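Local coordinates for protein putative alpha-L-fucosidase (Bacteroides thetaiotaomicron VPI-5482, PDB 3GZA) that is a glycoside hydrolase family 29 protein with a TIM-barrel domain that probably acts as an alpha-L-fucosidase, at residues L15-A20 and W265-A270; D186-D191 and N211-D216. All blocks are in the same frame, centred on the assembly; numbering follows the deposited sequence. Where two conformers were deposited one is given.

Interaction 1: residues L15-A20 and W265-A270; sequences LKWHEA and WVPAMA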
loop_
_atom_site.group_PDB
_atom_site.type_symbol
_atom_site.label_atom_id
_atom_site.label_comp_id
_atom_site.label_asym_id
_atom_site.label_seq_id
_atom_site.Cartn_x
_atom_site.Cartn_y
_atom_site.Cartn_z
ATOM N N LEU A 15 13.155 9.564 34.516
ATOM C CA LEU A 15 13.386 10.880 35.139
ATOM C C LEU A 15 13.076 12.012 34.145
ATOM O O LEU A 15 12.464 13.024 34.523
ATOM C CB LEU A 15 14.797 10.980 35.709
ATOM C CG LEU A 15 15.098 10.016 36.869
ATOM C CD1 LEU A 15 16.547 10.229 37.323
ATOM C CD2 LEU A 15 14.179 10.238 38.057
ATOM N N LYS A 16 13.409 11.819 32.866
ATOM C CA LYS A 16 13.170 12.859 31.844
ATOM C C LYS A 16 11.699 13.082 31.583
ATOM O O LYS A 16 11.338 14.089 31.038
ATOM C CB LYS A 16 13.906 12.559 30.531
ATOM C CG LYS A 16 13.576 11.227 29.890
ATOM C CD LYS A 16 14.212 11.061 28.520
ATOM C CE LYS A 16 13.862 9.722 27.928
ATOM N NZ LYS A 16 14.496 8.635 28.711
ATOM N N TRP A 17 10.851 12.107 31.945
ATOM C CA TRP A 17 9.401 12.248 31.835
ATOM C C TRP A 17 8.950 13.316 32.833
ATOM O O TRP A 17 8.274 14.310 32.476
ATOM C CB TRP A 17 8.698 10.897 32.123
ATOM C CG TRP A 17 7.259 11.090 32.259
ATOM C CD1 TRP A 17 6.540 11.073 33.424
ATOM C CD2 TRP A 17 6.327 11.425 31.219
ATOM N NE1 TRP A 17 5.232 11.395 33.165
ATOM C CE2 TRP A 17 5.067 11.584 31.829
ATOM C CE3 TRP A 17 6.431 11.596 29.829
ATOM C CZ2 TRP A 17 3.947 11.912 31.103
ATOM C CZ3 TRP A 17 5.325 11.964 29.130
ATOM C CH2 TRP A 17 4.098 12.098 29.766
ATOM N N HIS A 18 9.288 13.110 34.092
ATOM C CA HIS A 18 8.900 14.067 35.136
ATOM C C HIS A 18 9.520 15.433 34.901
ATOM O O HIS A 18 8.859 16.448 35.063
ATOM C CB HIS A 18 9.355 13.590 36.499
ATOM C CG HIS A 18 8.700 12.328 36.956
ATOM N ND1 HIS A 18 7.424 12.300 37.468
ATOM C CD2 HIS A 18 9.132 11.046 36.931
ATOM C CE1 HIS A 18 7.109 11.051 37.774
ATOM N NE2 HIS A 18 8.134 10.271 37.469
ATOM N N GLU A 19 10.815 15.458 34.598
ATOM C CA GLU A 19 11.534 16.738 34.444
ATOM C C GLU A 19 11.082 17.599 33.281
ATOM O O GLU A 19 11.209 18.814 33.343
ATOM C CB GLU A 19 13.022 16.482 34.307
ATOM C CG GLU A 19 13.609 15.839 35.522
ATOM C CD GLU A 19 14.986 15.153 35.251
ATOM O OE1 GLU A 19 15.268 14.667 34.100
ATOM O OE2 GLU A 19 15.744 15.031 36.226
ATOM N N ALA A 20 10.612 16.980 32.207
ATOM C CA ALA A 20 10.168 17.763 31.053
ATOM C C ALA A 20 9.020 18.661 31.389
ATOM O O ALA A 20 8.988 19.800 30.910
ATOM C CB ALA A 20 9.793 16.834 29.882
ATOM N N TRP A 265 5.987 2.060 38.942
ATOM C CA TRP A 265 6.112 3.474 38.633
ATOM C C TRP A 265 5.551 3.735 37.238
ATOM O O TRP A 265 6.178 3.405 36.218
ATOM C CB TRP A 265 7.579 3.901 38.716
ATOM C CG TRP A 265 7.709 5.412 38.859
ATOM C CD1 TRP A 265 7.857 6.312 37.885
ATOM C CD2 TRP A 265 7.622 6.158 40.085
ATOM N NE1 TRP A 265 7.888 7.593 38.406
ATOM C CE2 TRP A 265 7.767 7.509 39.763
ATOM C CE3 TRP A 265 7.489 5.805 41.426
ATOM C CZ2 TRP A 265 7.760 8.507 40.737
ATOM C CZ3 TRP A 265 7.483 6.801 42.384
ATOM C CH2 TRP A 265 7.607 8.125 42.029
ATOM N N VAL A 266 4.304 4.223 37.188
ATOM C CA VAL A 266 3.576 4.471 35.929
ATOM C C VAL A 266 2.975 5.889 36.008
ATOM O O VAL A 266 1.769 6.042 36.273
ATOM C CB VAL A 266 2.484 3.421 35.632
ATOM C CG1 VAL A 266 2.000 3.542 34.222
ATOM C CG2 VAL A 266 3.017 1.982 35.830
ATOM N N PRO A 267 3.831 6.914 35.859
ATOM C CA PRO A 267 3.394 8.263 36.165
ATOM C C PRO A 267 2.381 8.861 35.227
ATOM O O PRO A 267 2.194 8.420 34.094
ATOM C CB PRO A 267 4.699 9.062 36.207
ATOM C CG PRO A 267 5.642 8.243 35.365
ATOM C CD PRO A 267 5.258 6.871 35.491
ATOM N N ALA A 268 1.709 9.882 35.754
ATOM C CA ALA A 268 0.613 10.523 35.049
ATOM C C ALA A 268 0.953 11.437 33.879
ATOM O O ALA A 268 1.835 12.282 33.922
ATOM C CB ALA A 268 -0.263 11.300 36.054
HETATM N N MSE A 269 0.203 11.250 32.825
HETATM C CA MSE A 269 0.250 12.081 31.638
HETATM C C MSE A 269 -1.099 12.789 31.504
HETATM O O MSE A 269 -2.142 12.199 31.711
HETATM C CB MSE A 269 0.463 11.228 30.402
HETATM C CG MSE A 269 0.571 11.971 29.188
HETATM SE SE MSE A 269 -1.076 12.051 28.115
HETATM C CE MSE A 269 -0.871 10.350 27.257
ATOM N N ALA A 270 -1.065 14.095 31.232
ATOM C CA ALA A 270 -2.262 14.886 30.908
ATOM C C ALA A 270 -2.116 15.308 29.467
ATOM O O ALA A 270 -0.993 15.490 28.972
ATOM C CB ALA A 270 -2.371 16.125 31.811
HETATM O O HOH W 1 4.111 12.488 35.630
#
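His18 and Trp265 meet rim to rim, neither ring lying over the face of the other, and one hydrogen bond joins their edges. The indole NE1-H of Trp265 is given to NE2 of His18 at 2.8 Å, with an N-H...N angle of 161°. Each nitrogen lies close to the plane of the partner's ring, although the two planes are inclined at 63°. In His18 CG lies anti to the carbonyl carbon (chi1 -65°), and chi2 then sets the turn of the ring whose NE2 meets the indole. Pro267 CB approaches His18 CE1 obliquely at 3.5 Å, while CG of the same proline meets Trp17 CD1 at 3.5 Å, so one pyrrolidine ring touches both aromatic residues of the helix. CD1 of Trp17 in turn lies over the centre of the imidazole. The Trp17 indole turns its edge to the strand: CZ2 lies 3.5 Å from Ala268 O, and CH2 lies 3.6 Å from CG of selenomethionine Met269. A water bridges Trp17 NE1, whose proton it accepts, to Ala268 O, to which it donates. Buried polar atoms on both segments thus find partners within an otherwise apolar contact. Helix 15-20 leads into strand 22-26 of the barrel sheet. Trp17 stacks on Phe217 and touches Phe75 of strand 75-79, and the Trp17 carbonyl oxygen is hydrogen-bonded to the side-chain hydroxyl (OG1) of Thr312, at the start of the strand that pairs in parallel with 264-273.

Interaction 2: residues D186-D191 and N211-D216; sequences DDPRAD and NIDRAD. With EDO (1,2-ethanediol), chain E.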
loop_
_atom_site.group_PDB
_atom_site.type_symbol
_atom_site.label_atom_id
_atom_site.label_comp_id
_atom_site.label_asym_id
_atom_site.label_seq_id
_atom_site.Cartn_x
_atom_site.Cartn_y
_atom_site.Cartn_z
ATOM N N ASP A 186 -1.620 -3.176 22.039
ATOM C CA ASP A 186 -2.389 -4.368 22.381
ATOM C C ASP A 186 -1.522 -5.487 23.020
ATOM O O ASP A 186 -0.695 -5.215 23.903
ATOM C CB ASP A 186 -3.185 -4.786 21.127
ATOM C CG ASP A 186 -4.287 -5.776 21.414
ATOM O OD1 ASP A 186 -5.260 -5.469 22.133
ATOM O OD2 ASP A 186 -4.188 -6.938 20.923
ATOM N N ASP A 187 -1.716 -6.727 22.573
ATOM C CA ASP A 187 -1.179 -7.892 23.244
ATOM C C ASP A 187 -0.322 -8.697 22.271
ATOM O O ASP A 187 -0.844 -9.234 21.313
ATOM C CB ASP A 187 -2.375 -8.732 23.757
ATOM C CG ASP A 187 -1.981 -9.970 24.486
ATOM O OD1 ASP A 187 -0.778 -10.363 24.512
ATOM O OD2 ASP A 187 -2.905 -10.615 25.090
ATOM N N PRO A 188 0.991 -8.814 22.540
ATOM C CA PRO A 188 1.860 -9.495 21.604
ATOM C C PRO A 188 1.619 -10.975 21.483
ATOM O O PRO A 188 2.176 -11.586 20.571
ATOM C CB PRO A 188 3.260 -9.173 22.149
ATOM C CG PRO A 188 3.071 -8.891 23.551
ATOM C CD PRO A 188 1.738 -8.278 23.697
ATOM N N ARG A 189 0.846 -11.562 22.389
ATOM C CA ARG A 189 0.511 -12.983 22.355
ATOM C C ARG A 189 -0.747 -13.192 21.518
ATOM O O ARG A 189 -1.163 -14.324 21.288
ATOM C CB ARG A 189 0.341 -13.580 23.787
ATOM C CG ARG A 189 1.720 -13.821 24.494
ATOM C CD ARG A 189 1.706 -13.953 26.028
ATOM N NE ARG A 189 1.135 -12.739 26.586
ATOM C CZ ARG A 189 1.754 -11.523 26.611
ATOM N NH1 ARG A 189 3.012 -11.300 26.257
ATOM N NH2 ARG A 189 1.096 -10.506 27.044
ATOM N N ALA A 190 -1.356 -12.102 21.070
ATOM C CA ALA A 190 -2.620 -12.146 20.315
ATOM C C ALA A 190 -2.572 -11.234 19.116
ATOM O O ALA A 190 -1.748 -11.442 18.232
ATOM C CB ALA A 190 -3.803 -11.801 21.249
ATOM N N ASP A 191 -3.395 -10.185 19.042
ATOM C CA ASP A 191 -3.422 -9.387 17.827
ATOM C C ASP A 191 -2.284 -8.367 17.681
ATOM O O ASP A 191 -2.037 -7.796 16.596
ATOM C CB ASP A 191 -4.717 -8.602 17.746
ATOM C CG ASP A 191 -5.931 -9.457 17.495
ATOM O OD1 ASP A 191 -5.807 -10.546 16.894
ATOM O OD2 ASP A 191 -7.025 -8.973 17.919
ATOM N N ASN A 211 1.686 -1.122 25.935
ATOM C CA ASN A 211 0.946 -2.316 25.535
ATOM C C ASN A 211 0.433 -3.049 26.778
ATOM O O ASN A 211 0.511 -2.523 27.892
ATOM C CB ASN A 211 1.726 -3.194 24.568
ATOM C CG ASN A 211 2.831 -3.981 25.226
ATOM O OD1 ASN A 211 3.090 -3.844 26.429
ATOM N ND2 ASN A 211 3.528 -4.787 24.421
ATOM N N ILE A 212 -0.113 -4.256 26.608
ATOM C CA ILE A 212 -0.663 -4.948 27.744
ATOM C C ILE A 212 0.328 -5.278 28.825
ATOM O O ILE A 212 -0.042 -5.550 29.941
ATOM C CB ILE A 212 -1.421 -6.238 27.262
ATOM C CG1 ILE A 212 -2.449 -6.714 28.267
ATOM C CG2 ILE A 212 -0.422 -7.364 26.839
ATOM C CD1 ILE A 212 -3.435 -7.654 27.614
ATOM N N ASP A 213 1.600 -5.355 28.464
ATOM C CA ASP A 213 2.664 -5.758 29.401
ATOM C C ASP A 213 3.323 -4.583 30.100
ATOM O O ASP A 213 3.840 -4.740 31.216
ATOM C CB ASP A 213 3.774 -6.503 28.658
ATOM C CG ASP A 213 3.323 -7.813 28.091
ATOM O OD1 ASP A 213 2.444 -8.477 28.695
ATOM O OD2 ASP A 213 3.820 -8.206 26.998
ATOM N N ARG A 214 3.328 -3.436 29.449
ATOM C CA ARG A 214 4.095 -2.298 29.907
ATOM C C ARG A 214 3.628 -0.943 29.444
ATOM O O ARG A 214 3.319 -0.746 28.267
ATOM C CB ARG A 214 5.538 -2.504 29.388
ATOM C CG ARG A 214 6.501 -1.403 29.765
ATOM C CD ARG A 214 7.846 -1.664 29.181
ATOM N NE ARG A 214 8.752 -0.521 29.206
ATOM C CZ ARG A 214 9.956 -0.528 28.645
ATOM N NH1 ARG A 214 10.458 -1.625 28.102
ATOM N NH2 ARG A 214 10.715 0.552 28.677
ATOM N N ALA A 215 3.629 0.022 30.366
ATOM C CA ALA A 215 3.413 1.436 30.075
ATOM C C ALA A 215 4.399 2.198 30.963
ATOM O O ALA A 215 4.432 1.993 32.175
ATOM C CB ALA A 215 2.025 1.876 30.408
ATOM N N ASP A 216 5.223 3.026 30.321
ATOM C CA ASP A 216 6.172 3.848 31.076
ATOM C C ASP A 216 5.578 5.129 31.654
ATOM O O ASP A 216 6.222 5.807 32.469
ATOM C CB ASP A 216 7.414 4.119 30.266
ATOM C CG ASP A 216 8.285 2.901 30.087
ATOM O OD1 ASP A 216 8.103 1.851 30.751
ATOM O OD2 ASP A 216 9.262 3.032 29.291
HETATM C C1 EDO E . 5.777 -12.623 23.019
HETATM O O1 EDO E . 4.981 -12.262 24.163
HETATM C C2 EDO E . 4.917 -13.065 21.850
HETATM O O2 EDO E . 4.867 -14.512 21.783
#
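The guanidinium of Arg189 has the carboxylate of Asp213 before it, the two groups reaching toward each other tip to tip with their planes 39° apart. Asp213 OD2 lies at the guanidinium edge, in its plane, and accepts from NH1 at 3.3 Å through its syn lone pair. OD1 is tilted out of that plane and takes the shorter bond, 2.9 Å from NH2. CG2 of Ile212 also sits at the edge, 3.5 Å from NH2, and O1 of a 1,2-ethanediol, probably from the crystallisation liquor, accepts a weak hydrogen bond from NH1. Well out of the plane lies Asp187 OD1, where it meets NH2 by charge alone, with no N-H pointing at it. That same oxygen accepts from Arg189 N at 2.9 Å, forming an Asx turn within the type I turn from Asp187 to Ala190. Arg189 was modelled in two conformers, so this grip describes one of them. Backbone and apolar contacts complete the join: Ile212 N donates to Asp186 O at 2.9 Å, and Ile212 CG2 packs on Pro188 CD. Asn211 OD1 accepts from Asp213 N, above the carbonyl plane, in an Asx turn, and from Arg214 N, nearly along the C=O axis, in an Asx motif. Pro188 CG touches Asp213 OD2 at 3.6 Å. An alanine at Asp213 would probably deprive Arg189 of both carboxylate bonds and Arg244 of its salt bridge to OD1, leaving the Arg189 guanidinium held mainly by Asp187's charge and freer to turn. The two arginines probably favour ionised Asp213, and Arg189, near both acids, probably offsets the repulsion from Asp187, adding charge pairing to the backbone bond and the packing of Ile212.

How the interactions relate
Interaction 1 belongs to the core and interaction 2 to a partly buried loop region, their centres about 20 Å apart. The first joins a short helix to a barrel strand through aromatic rings, a proline and a bridging water. The second ties together two loops, each following a barrel strand, by paired charges and a backbone bond, with an isoleucine packed against them. Along the chain, interaction 2 is nested inside the loop that interaction 1 closes, and the segments touch: Pro267 CD lies 3.3 Å from Asp216 O. Gln14, next to the helix, bonds to the carbonyls of both Trp265 and Asp216, linking the two sites further. Neutral ring and water bonds thus serve the buried contact, a salt-bridge network the partly buried one.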